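Local coordinates for protein enoyl-CoA hydratase (PDB 5KJP) that probably catalyses the reversible hydration of 2-enoyl-CoA thioesters to 3-hydroxyacyl-CoA in fatty acid metabolism, as a member of the crotonase superfamily, at residues Asp23-Ile28 with Ala199-Ile204; Met51-Leu54 with Gly59-Val62; Gly208-Val213 with Phe242-Ala247; Gly250-Ala253 with Arg257-Pro260. All blocks are in the same frame, centred on the assembly; numbering follows the deposited sequence.

Interaction 1 of 4, residues Asp23-Ile28 with Ala199-Ile204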
loop_
_atom_site.group_PDB
_atom_site.type_symbol
_atom_site.label_atom_id
_atom_site.label_comp_id
_atom_site.label_asym_id
_atom_site.label_seq_id
_atom_site.Cartn_x
_atom_site.Cartn_y
_atom_site.Cartn_z
ATOM N N ASP A 23 29.378 12.105 -14.757
ATOM C CA ASP A 23 28.944 11.252 -15.858
ATOM C C ASP A 23 27.484 11.550 -16.199
ATOM O O ASP A 23 27.151 12.659 -16.621
ATOM C CB ASP A 23 29.135 9.773 -15.514
ATOM C CG ASP A 23 30.587 9.425 -15.224
ATOM O OD1 ASP A 23 31.478 9.926 -15.948
ATOM O OD2 ASP A 23 30.839 8.655 -14.272
ATOM N N ARG A 24 26.613 10.570 -15.992
ATOM C CA ARG A 24 25.211 10.727 -16.362
ATOM C C ARG A 24 24.329 11.024 -15.148
ATOM O O ARG A 24 23.099 10.955 -15.228
ATOM C CB ARG A 24 24.720 9.475 -17.084
ATOM C CG ARG A 24 25.612 9.068 -18.256
ATOM C CD ARG A 24 24.943 8.002 -19.098
ATOM N NE ARG A 24 23.633 8.457 -19.546
ATOM C CZ ARG A 24 23.429 9.182 -20.640
ATOM N NH1 ARG A 24 24.453 9.522 -21.415
ATOM N NH2 ARG A 24 22.200 9.562 -20.964
ATOM N N ILE A 25 24.964 11.367 -14.032
ATOM C CA ILE A 25 24.237 11.660 -12.803
ATOM C C ILE A 25 24.308 13.146 -12.474
ATOM O O ILE A 25 25.391 13.739 -12.442
ATOM C CB ILE A 25 24.785 10.843 -11.614
ATOM C CG1 ILE A 25 24.569 9.349 -11.860
ATOM C CG2 ILE A 25 24.106 11.258 -10.310
ATOM C CD1 ILE A 25 25.507 8.461 -11.067
ATOM N N LEU A 26 23.153 13.755 -12.233
ATOM C CA LEU A 26 23.131 15.144 -11.808
ATOM C C LEU A 26 22.985 15.227 -10.292
ATOM O O LEU A 26 21.966 14.818 -9.739
ATOM C CB LEU A 26 21.996 15.908 -12.493
ATOM C CG LEU A 26 22.151 17.434 -12.390
ATOM C CD1 LEU A 26 23.338 17.894 -13.244
ATOM C CD2 LEU A 26 20.867 18.177 -12.765
ATOM N N ILE A 27 24.003 15.749 -9.615
ATOM C CA ILE A 27 23.924 15.910 -8.163
ATOM C C ILE A 27 23.513 17.336 -7.800
ATOM O O ILE A 27 24.211 18.305 -8.120
ATOM C CB ILE A 27 25.253 15.569 -7.479
ATOM C CG1 ILE A 27 25.712 14.168 -7.900
ATOM C CG2 ILE A 27 25.114 15.674 -5.956
ATOM C CD1 ILE A 27 27.056 13.790 -7.341
ATOM N N ILE A 28 22.369 17.441 -7.134
ATOM C CA ILE A 28 21.753 18.718 -6.788
ATOM C C ILE A 28 21.821 18.912 -5.281
ATOM O O ILE A 28 21.299 18.092 -4.519
ATOM C CB ILE A 28 20.277 18.775 -7.243
ATOM C CG1 ILE A 28 20.151 18.353 -8.713
ATOM C CG2 ILE A 28 19.689 20.167 -7.001
ATOM C CD1 ILE A 28 18.752 17.892 -9.102
ATOM N N ALA A 199 25.762 5.181 -5.649
ATOM C CA ALA A 199 25.805 3.759 -5.990
ATOM C C ALA A 199 24.475 3.309 -6.589
ATOM O O ALA A 199 24.447 2.599 -7.599
ATOM C CB ALA A 199 26.153 2.922 -4.765
ATOM N N LEU A 200 23.375 3.737 -5.976
ATOM C CA LEU A 200 22.043 3.432 -6.496
ATOM C C LEU A 200 21.823 4.047 -7.876
ATOM O O LEU A 200 21.340 3.379 -8.791
ATOM C CB LEU A 200 20.968 3.927 -5.524
ATOM C CG LEU A 200 19.497 3.687 -5.854
ATOM C CD1 LEU A 200 19.251 2.202 -6.105
ATOM C CD2 LEU A 200 18.623 4.205 -4.709
ATOM N N ALA A 201 22.189 5.320 -8.021
ATOM C CA ALA A 201 22.054 6.018 -9.291
ATOM C C ALA A 201 22.848 5.322 -10.395
ATOM O O ALA A 201 22.368 5.182 -11.521
ATOM C CB ALA A 201 22.502 7.472 -9.151
ATOM N N GLU A 202 24.058 4.882 -10.071
ATOM C CA GLU A 202 24.907 4.218 -11.059
ATOM C C GLU A 202 24.293 2.895 -11.518
ATOM O O GLU A 202 24.430 2.518 -12.682
ATOM C CB GLU A 202 26.320 3.997 -10.506
ATOM C CG GLU A 202 27.169 5.269 -10.520
ATOM C CD GLU A 202 28.518 5.108 -9.845
ATOM O OE1 GLU A 202 28.754 4.060 -9.208
ATOM O OE2 GLU A 202 29.349 6.036 -9.960
ATOM N N LYS A 203 23.606 2.196 -10.618
ATOM C CA LYS A 203 22.919 0.970 -11.009
ATOM C C LYS A 203 21.825 1.281 -12.032
ATOM O O LYS A 203 21.642 0.551 -13.009
ATOM C CB LYS A 203 22.338 0.256 -9.784
ATOM C CG LYS A 203 23.408 -0.365 -8.887
ATOM C CD LYS A 203 22.874 -0.728 -7.506
ATOM C CE LYS A 203 21.998 -1.971 -7.550
ATOM N NZ LYS A 203 22.675 -3.146 -8.169
ATOM N N ILE A 204 21.121 2.388 -11.826
ATOM C CA ILE A 204 20.050 2.777 -12.732
ATOM C C ILE A 204 20.575 3.350 -14.059
ATOM O O ILE A 204 20.025 3.058 -15.129
ATOM C CB ILE A 204 19.115 3.789 -12.047
ATOM C CG1 ILE A 204 18.447 3.127 -10.836
ATOM C CG2 ILE A 204 18.062 4.275 -13.017
ATOM C CD1 ILE A 204 17.725 4.113 -9.915
#

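Interaction 2 of 4, residues Met51-Leu54 with Gly59-Val62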
loop_
_atom_site.group_PDB
_atom_site.type_symbol
_atom_site.label_atom_id
_atom_site.label_comp_id
_atom_site.label_asym_id
_atom_site.label_seq_id
_atom_site.Cartn_x
_atom_site.Cartn_y
_atom_site.Cartn_z
HETATM N N MSE A 51 15.853 20.375 -12.275
HETATM C CA MSE A 51 14.992 19.342 -12.843
HETATM C C MSE A 51 14.824 19.543 -14.353
HETATM O O MSE A 51 14.780 18.563 -15.111
HETATM C CB MSE A 51 13.627 19.322 -12.140
HETATM C CG MSE A 51 13.682 18.978 -10.651
HETATM SE SE MSE A 51 14.792 17.411 -10.207
HETATM C CE MSE A 51 15.026 17.786 -8.298
ATOM N N ASP A 52 14.741 20.802 -14.789
ATOM C CA ASP A 52 14.691 21.115 -16.220
ATOM C C ASP A 52 15.968 20.649 -16.900
ATOM O O ASP A 52 15.938 20.103 -18.008
ATOM C CB ASP A 52 14.496 22.618 -16.473
ATOM C CG ASP A 52 13.128 23.117 -16.045
ATOM O OD1 ASP A 52 12.232 22.282 -15.802
ATOM O OD2 ASP A 52 12.946 24.349 -15.957
ATOM N N GLN A 53 17.093 20.868 -16.229
ATOM C CA GLN A 53 18.384 20.464 -16.770
ATOM C C GLN A 53 18.461 18.948 -16.911
ATOM O O GLN A 53 18.877 18.432 -17.953
ATOM C CB GLN A 53 19.519 20.961 -15.881
ATOM C CG GLN A 53 20.903 20.582 -16.385
ATOM C CD GLN A 53 22.006 21.078 -15.469
ATOM O OE1 GLN A 53 21.758 21.847 -14.539
ATOM N NE2 GLN A 53 23.231 20.631 -15.718
ATOM N N LEU A 54 18.069 18.248 -15.849
ATOM C CA LEU A 54 18.019 16.790 -15.845
ATOM C C LEU A 54 17.234 16.256 -17.035
ATOM O O LEU A 54 17.746 15.455 -17.814
ATOM C CB LEU A 54 17.389 16.272 -14.544
ATOM C CG LEU A 54 17.013 14.784 -14.536
ATOM C CD1 LEU A 54 18.265 13.895 -14.601
ATOM C CD2 LEU A 54 16.150 14.452 -13.316
ATOM N N GLY A 59 22.526 13.724 -22.060
ATOM C CA GLY A 59 23.677 13.150 -21.383
ATOM C C GLY A 59 23.457 12.874 -19.903
ATOM O O GLY A 59 24.368 12.416 -19.210
ATOM N N LEU A 60 22.254 13.162 -19.411
ATOM C CA LEU A 60 21.916 12.880 -18.021
ATOM C C LEU A 60 20.860 11.785 -17.950
ATOM O O LEU A 60 19.943 11.741 -18.773
ATOM C CB LEU A 60 21.413 14.137 -17.310
ATOM C CG LEU A 60 22.430 15.260 -17.073
ATOM C CD1 LEU A 60 21.751 16.483 -16.445
ATOM C CD2 LEU A 60 23.577 14.767 -16.197
ATOM N N SER A 61 20.991 10.908 -16.961
ATOM C CA SER A 61 20.064 9.790 -16.809
ATOM C C SER A 61 19.301 9.838 -15.487
ATOM O O SER A 61 18.117 9.514 -15.435
ATOM C CB SER A 61 20.813 8.462 -16.924
ATOM O OG SER A 61 21.337 8.284 -18.235
ATOM N N VAL A 62 19.988 10.239 -14.422
ATOM C CA VAL A 62 19.438 10.204 -13.069
ATOM C C VAL A 62 19.900 11.439 -12.302
ATOM O O VAL A 62 21.002 11.942 -12.537
ATOM C CB VAL A 62 19.883 8.916 -12.304
ATOM C CG1 VAL A 62 19.429 8.945 -10.841
ATOM C CG2 VAL A 62 19.353 7.658 -12.991
#

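Interaction 3 of 4, residues Gly208-Val213 with Phe242-Ala247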
loop_
_atom_site.group_PDB
_atom_site.type_symbol
_atom_site.label_atom_id
_atom_site.label_comp_id
_atom_site.label_asym_id
_atom_site.label_seq_id
_atom_site.Cartn_x
_atom_site.Cartn_y
_atom_site.Cartn_z
ATOM N N GLY A 208 18.952 0.521 -19.553
ATOM C CA GLY A 208 18.530 1.213 -20.764
ATOM C C GLY A 208 17.743 2.471 -20.449
ATOM O O GLY A 208 16.699 2.395 -19.804
ATOM N N PRO A 209 18.239 3.638 -20.897
ATOM C CA PRO A 209 17.620 4.916 -20.513
ATOM C C PRO A 209 16.150 5.039 -20.947
ATOM O O PRO A 209 15.328 5.522 -20.170
ATOM C CB PRO A 209 18.498 5.960 -21.217
ATOM C CG PRO A 209 19.207 5.210 -22.307
ATOM C CD PRO A 209 19.417 3.830 -21.757
ATOM N N LEU A 210 15.816 4.598 -22.155
ATOM C CA LEU A 210 14.417 4.635 -22.585
ATOM C C LEU A 210 13.559 3.691 -21.748
ATOM O O LEU A 210 12.418 4.003 -21.415
ATOM C CB LEU A 210 14.290 4.273 -24.066
ATOM C CG LEU A 210 15.052 5.183 -25.031
ATOM C CD1 LEU A 210 15.010 4.614 -26.447
ATOM C CD2 LEU A 210 14.489 6.606 -24.983
ATOM N N ALA A 211 14.118 2.532 -21.418
ATOM C CA ALA A 211 13.391 1.532 -20.646
ATOM C C ALA A 211 13.192 2.004 -19.208
ATOM O O ALA A 211 12.126 1.815 -18.628
ATOM C CB ALA A 211 14.124 0.191 -20.682
ATOM N N VAL A 212 14.218 2.635 -18.645
ATOM C CA VAL A 212 14.133 3.178 -17.292
ATOM C C VAL A 212 13.061 4.268 -17.202
ATOM O O VAL A 212 12.222 4.258 -16.294
ATOM C CB VAL A 212 15.506 3.736 -16.840
ATOM C CG1 VAL A 212 15.354 4.655 -15.637
ATOM C CG2 VAL A 212 16.476 2.586 -16.534
ATOM N N VAL A 213 13.065 5.187 -18.161
ATOM C CA VAL A 213 12.110 6.289 -18.136
ATOM C C VAL A 213 10.697 5.760 -18.365
ATOM O O VAL A 213 9.754 6.193 -17.698
ATOM C CB VAL A 213 12.459 7.371 -19.179
ATOM C CG1 VAL A 213 11.240 8.226 -19.520
ATOM C CG2 VAL A 213 13.610 8.240 -18.668
ATOM N N PHE A 242 10.223 -1.190 -27.153
ATOM C CA PHE A 242 10.520 -2.474 -27.776
ATOM C C PHE A 242 11.052 -2.352 -29.204
ATOM O O PHE A 242 11.718 -3.261 -29.691
ATOM C CB PHE A 242 9.278 -3.366 -27.752
ATOM C CG PHE A 242 9.147 -4.169 -26.492
ATOM C CD1 PHE A 242 8.834 -3.550 -25.295
ATOM C CD2 PHE A 242 9.359 -5.540 -26.501
ATOM C CE1 PHE A 242 8.725 -4.284 -24.125
ATOM C CE2 PHE A 242 9.248 -6.279 -25.337
ATOM C CZ PHE A 242 8.930 -5.649 -24.146
ATOM N N THR A 243 10.773 -1.233 -29.868
ATOM C CA THR A 243 11.248 -1.029 -31.233
ATOM C C THR A 243 12.452 -0.092 -31.290
ATOM O O THR A 243 12.897 0.286 -32.369
ATOM C CB THR A 243 10.137 -0.459 -32.135
ATOM O OG1 THR A 243 9.694 0.792 -31.601
ATOM C CG2 THR A 243 8.961 -1.426 -32.216
ATOM N N SER A 244 12.980 0.274 -30.128
ATOM C CA SER A 244 14.101 1.209 -30.078
ATOM C C SER A 244 15.413 0.559 -30.500
ATOM O O SER A 244 15.550 -0.665 -30.474
ATOM C CB SER A 244 14.249 1.788 -28.667
ATOM O OG SER A 244 14.552 0.766 -27.727
ATOM N N ASN A 245 16.381 1.388 -30.878
ATOM C CA ASN A 245 17.735 0.906 -31.108
ATOM C C ASN A 245 18.326 0.242 -29.864
ATOM O O ASN A 245 19.070 -0.737 -29.963
ATOM C CB ASN A 245 18.635 2.053 -31.563
ATOM C CG ASN A 245 18.282 2.547 -32.950
ATOM O OD1 ASN A 245 18.006 1.754 -33.848
ATOM N ND2 ASN A 245 18.278 3.861 -33.129
ATOM N N ASP A 246 17.982 0.769 -28.695
ATOM C CA ASP A 246 18.531 0.247 -27.451
ATOM C C ASP A 246 18.012 -1.154 -27.156
ATOM O O ASP A 246 18.705 -1.956 -26.520
ATOM C CB ASP A 246 18.219 1.188 -26.282
ATOM C CG ASP A 246 19.218 2.334 -26.172
ATOM O OD1 ASP A 246 20.267 2.293 -26.860
ATOM O OD2 ASP A 246 18.955 3.276 -25.394
ATOM N N ALA A 247 16.799 -1.451 -27.612
ATOM C CA ALA A 247 16.240 -2.787 -27.427
ATOM C C ALA A 247 17.075 -3.799 -28.207
ATOM O O ALA A 247 17.341 -4.904 -27.727
ATOM C CB ALA A 247 14.772 -2.837 -27.869
HETATM O O HOH W 1 17.049 2.446 -23.612
#

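Interaction 4 of 4, residues Gly250-Ala253 with Arg257-Pro260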
loop_
_atom_site.group_PDB
_atom_site.type_symbol
_atom_site.label_atom_id
_atom_site.label_comp_id
_atom_site.label_asym_id
_atom_site.label_seq_id
_atom_site.Cartn_x
_atom_site.Cartn_y
_atom_site.Cartn_z
ATOM N N GLY A 250 20.542 -4.031 -26.459
ATOM C CA GLY A 250 20.423 -4.767 -25.217
ATOM C C GLY A 250 20.439 -6.261 -25.463
ATOM O O GLY A 250 21.070 -7.016 -24.719
ATOM N N ALA A 251 19.756 -6.692 -26.521
ATOM C CA ALA A 251 19.689 -8.110 -26.853
ATOM C C ALA A 251 21.040 -8.614 -27.361
ATOM O O ALA A 251 21.481 -9.703 -26.999
ATOM C CB ALA A 251 18.601 -8.363 -27.889
ATOM N N ILE A 252 21.684 -7.812 -28.206
ATOM C CA ILE A 252 22.998 -8.145 -28.743
ATOM C C ILE A 252 24.031 -8.253 -27.628
ATOM O O ILE A 252 24.787 -9.226 -27.555
ATOM C CB ILE A 252 23.477 -7.090 -29.764
ATOM C CG1 ILE A 252 22.616 -7.128 -31.029
ATOM C CG2 ILE A 252 24.939 -7.314 -30.116
ATOM C CD1 ILE A 252 22.801 -8.375 -31.854
ATOM N N ALA A 253 24.054 -7.242 -26.762
ATOM C CA ALA A 253 25.030 -7.175 -25.682
ATOM C C ALA A 253 24.900 -8.363 -24.739
ATOM O O ALA A 253 25.899 -8.981 -24.367
ATOM C CB ALA A 253 24.874 -5.877 -24.914
ATOM N N ARG A 257 27.485 -11.408 -23.891
ATOM C CA ARG A 257 27.973 -11.300 -22.511
ATOM C C ARG A 257 28.873 -10.092 -22.270
ATOM O O ARG A 257 29.939 -10.220 -21.672
ATOM C CB ARG A 257 28.737 -12.561 -22.105
ATOM C CG ARG A 257 27.925 -13.835 -22.120
ATOM C CD ARG A 257 28.754 -14.971 -21.549
ATOM N NE ARG A 257 28.192 -16.278 -21.863
ATOM C CZ ARG A 257 28.494 -16.972 -22.955
ATOM N NH1 ARG A 257 29.347 -16.477 -23.842
ATOM N NH2 ARG A 257 27.939 -18.158 -23.162
ATOM N N ARG A 258 28.456 -8.925 -22.741
ATOM C CA ARG A 258 29.232 -7.715 -22.516
ATOM C C ARG A 258 28.302 -6.533 -22.284
ATOM O O ARG A 258 27.090 -6.651 -22.453
ATOM C CB ARG A 258 30.178 -7.456 -23.692
ATOM C CG ARG A 258 29.546 -7.589 -25.067
ATOM C CD ARG A 258 28.950 -6.276 -25.534
ATOM N NE ARG A 258 28.498 -6.333 -26.923
ATOM C CZ ARG A 258 27.824 -5.357 -27.521
ATOM N NH1 ARG A 258 27.525 -4.251 -26.849
ATOM N NH2 ARG A 258 27.450 -5.483 -28.785
ATOM N N ARG A 259 28.873 -5.400 -21.891
ATOM C CA ARG A 259 28.073 -4.235 -21.546
ATOM C C ARG A 259 27.427 -3.630 -22.779
ATOM O O ARG A 259 28.068 -3.473 -23.819
ATOM C CB ARG A 259 28.922 -3.186 -20.824
ATOM C CG ARG A 259 29.360 -3.616 -19.433
ATOM C CD ARG A 259 30.323 -2.618 -18.809
ATOM N NE ARG A 259 30.889 -3.115 -17.557
ATOM C CZ ARG A 259 31.716 -2.418 -16.785
ATOM N NH1 ARG A 259 32.071 -1.187 -17.132
ATOM N NH2 ARG A 259 32.186 -2.945 -15.661
ATOM N N PRO A 260 26.136 -3.312 -22.674
ATOM C CA PRO A 260 25.416 -2.621 -23.746
ATOM C C PRO A 260 25.843 -1.165 -23.862
ATOM O O PRO A 260 26.056 -0.503 -22.850
ATOM C CB PRO A 260 23.952 -2.734 -23.313
ATOM C CG PRO A 260 24.019 -2.889 -21.831
ATOM C CD PRO A 260 25.253 -3.679 -21.556
#

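Interaction 1 of 4, residues Asp23-Ile28 with Ala199-Ile204
The carboxylate of Glu202 is the flat group beside Ile25, yet neither its face nor its edge rests on that side chain: Glu202 touches Ile25 one step back, at the methylene CG. Ile25 CD1 lies 3.6 Å from Glu202 CG, and the two side chains cross at about a right angle. The Glu202 chain runs extended beyond CG (chi2 174°), which carries the carboxylate past the isoleucine toward the outside. There Glu202 OE2 comes to 5.3 Å from Asp23 OD2, a pair of like charges at some distance whose repulsion is probably mild.

The inner part of the contact is purely apolar. Ile25 CD1 reaches the methyl CB of Ala201 at 3.7 Å, and its CG1 lies 3.9 Å from that same CB. What aims this branch at the helix is the first torsion of Ile25, which sets CG1 anti to the carbonyl carbon (chi1 -64°). With only a methyl on Ala201, the helix and strand come close, their nearest CA atoms, Ile25 CA and Ala201 CA, being 7.0 Å apart.

Around this pair, Ile64 packs on Ile25 and Val62 on Ala201, both from strand 62-67, the parallel neighbour of strand 25-30. A helix, 193-205, laid with small and branched apolar residues on the mainly parallel sheet is in keeping with the alpha/beta core of the crotonase fold.

Interaction 2 of 4, residues Met51-Leu54 with Gly59-Val62
Leu54 and Leu60 have the most surface buried here, and each spends much of its reach on the other segment's backbone. Leu54, near the end of helix 41-56, holds CG anti to its own nitrogen (chi1 168°), and this swings CD1 across to the carbonyl group of Val62, 3.7 Å from Val62 C and 3.9 Å from Val62 O. Leu54 CD1 also lies 4.2 Å from Leu60 CB, the one place where the two leucine side chains meet directly.

Leu60 answers from the loop before strand 62-67. Leu60 CD1 is the branch that touches the helix, settling 3.8 Å from Leu54 CA and equally 3.8 Å from Gln53 O. Gln53 adds less: its extended side chain has CG 4.2 Å from Leu60 CD1, the two chains passing at a slant, and it also lies against Leu26 and Val19 of the sheet. Pro101 covers Leu54 from a loop, while Leu26 and Gln21 flank Leu60.

The contact closes the turn between helix and strand in the beta-alpha-beta crossover that links the parallel strands 25-30 and 62-67. Its chemistry is dispersive, methyls set against backbone and methylene groups with no polar bond between the segments. The backbone oxygens Leu54 O and Leu60 O instead both accept from Lys103 NZ, so one ammonium ties the helix end and the loop together.

Interaction 3 of 4, residues Gly208-Val213 with Phe242-Ala247
Asp246 faces Pro209 and Leu210 from the first turn of helix 245-255, and everything it does across the contact happens at its tip. CB points toward segment 208-213 but stops short of contact, and CG, anti to the carbonyl carbon (chi1 -84°), turns the carboxylate toward the start of helix 209-221. OD1 accepts from Thr263 N of the C-terminal tail. OD2 is the busier oxygen: it accepts from Gly264 N. Asp246 OD2 also lies at the CG-CD side of the proline ring, 3.7 Å from Pro209 CG and from Pro209 CD, the two side chains crossing at about a right angle. Asp246 OD2 accepts a further hydrogen bond from a water 2.7 Å away. That water in turn accepts from Leu210 N at 2.9 Å, relaying the carboxylate to an amide in the helix's first turn.

Beside this polar link, Leu210 CD1 rests 3.7 Å from Ser244 CB. The hydroxyl Ser244 OG caps its own helix by accepting from Ala247 N (3.2 Å, 141°) and is also bonded to Val241 O.

A carboxylate gripped by two tail amides and a water, and facing a helix N-terminus, would be expected to stay ionised. It gathers two helix starts and the chain terminus around one negative charge.

Interaction 4 of 4, residues Gly250-Ala253 with Arg257-Pro260
Ala253 is the tight centre of this contact, with segment 257-260 folded round its methyl. Ala253 CB lies 3.5 Å from Pro260 CA, and the same Ala253 CB is 3.4 Å from Arg258 O, close packing for a single small side chain. On the backbone, Arg258 N gives a nearly straight hydrogen bond to Ala253 O (3.0 Å, 174°), with the donor tilted from the carbonyl plane. With Arg257 at positive phi as the C-prime residue, and with Arg257 N paired to Phe254 O, this is a Schellman motif ending the helix.

Toward solvent the grip changes character. The Arg258 chain bends at chi2 (89°) and folds back over the helix end, so that one face of its guanidinium covers Ala253, with Ala253 CA 3.7 Å above the plane and over its centre. Arg258 NH2 reaches Ile252 CG2 at 3.4 Å, the methyl meeting the guanidinium obliquely and the two side chains lying side by side. Arg258 NH1 donates to Arg259 O (3.2 Å) within the guanidinium plane, and salt bridges with Glu249 through NH1 and Glu256 through NE fix the group further. This solvent-facing side is therefore held mainly by charge and hydrogen bonds. Arg257 and Arg259, by contrast, aim their CB atoms away from the helix.

Pro260 marks the way back: with Pro260 CB coming near Gly250 CA, the chain doubles back along helix 245-255 toward its start, where Asp246 faces the first turn of helix 209-221.

How the interactions relate
Interactions 1 and 2 belong to the buried body of the fold, their centres about 10 Å apart, and share its sheet: Leu26 N bonds to Val62 O between the strands, and Arg24 NE to Ser61 OG. Their contacts are apolar; in interaction 1 the carboxylate of Glu202 extends beyond the apolar contact. Interactions 3 and 4 lie farther out, at opposite ends of helix 245-255, and add polar chemistry to their packing: a water-relayed carboxylate at the start, a Schellman bond and a guanidinium at the end. Ile204 packing on Val212 joins interaction 1 to interaction 3, and both of these touch the second subunit, whereas interaction 4 is the most peripheral of the set.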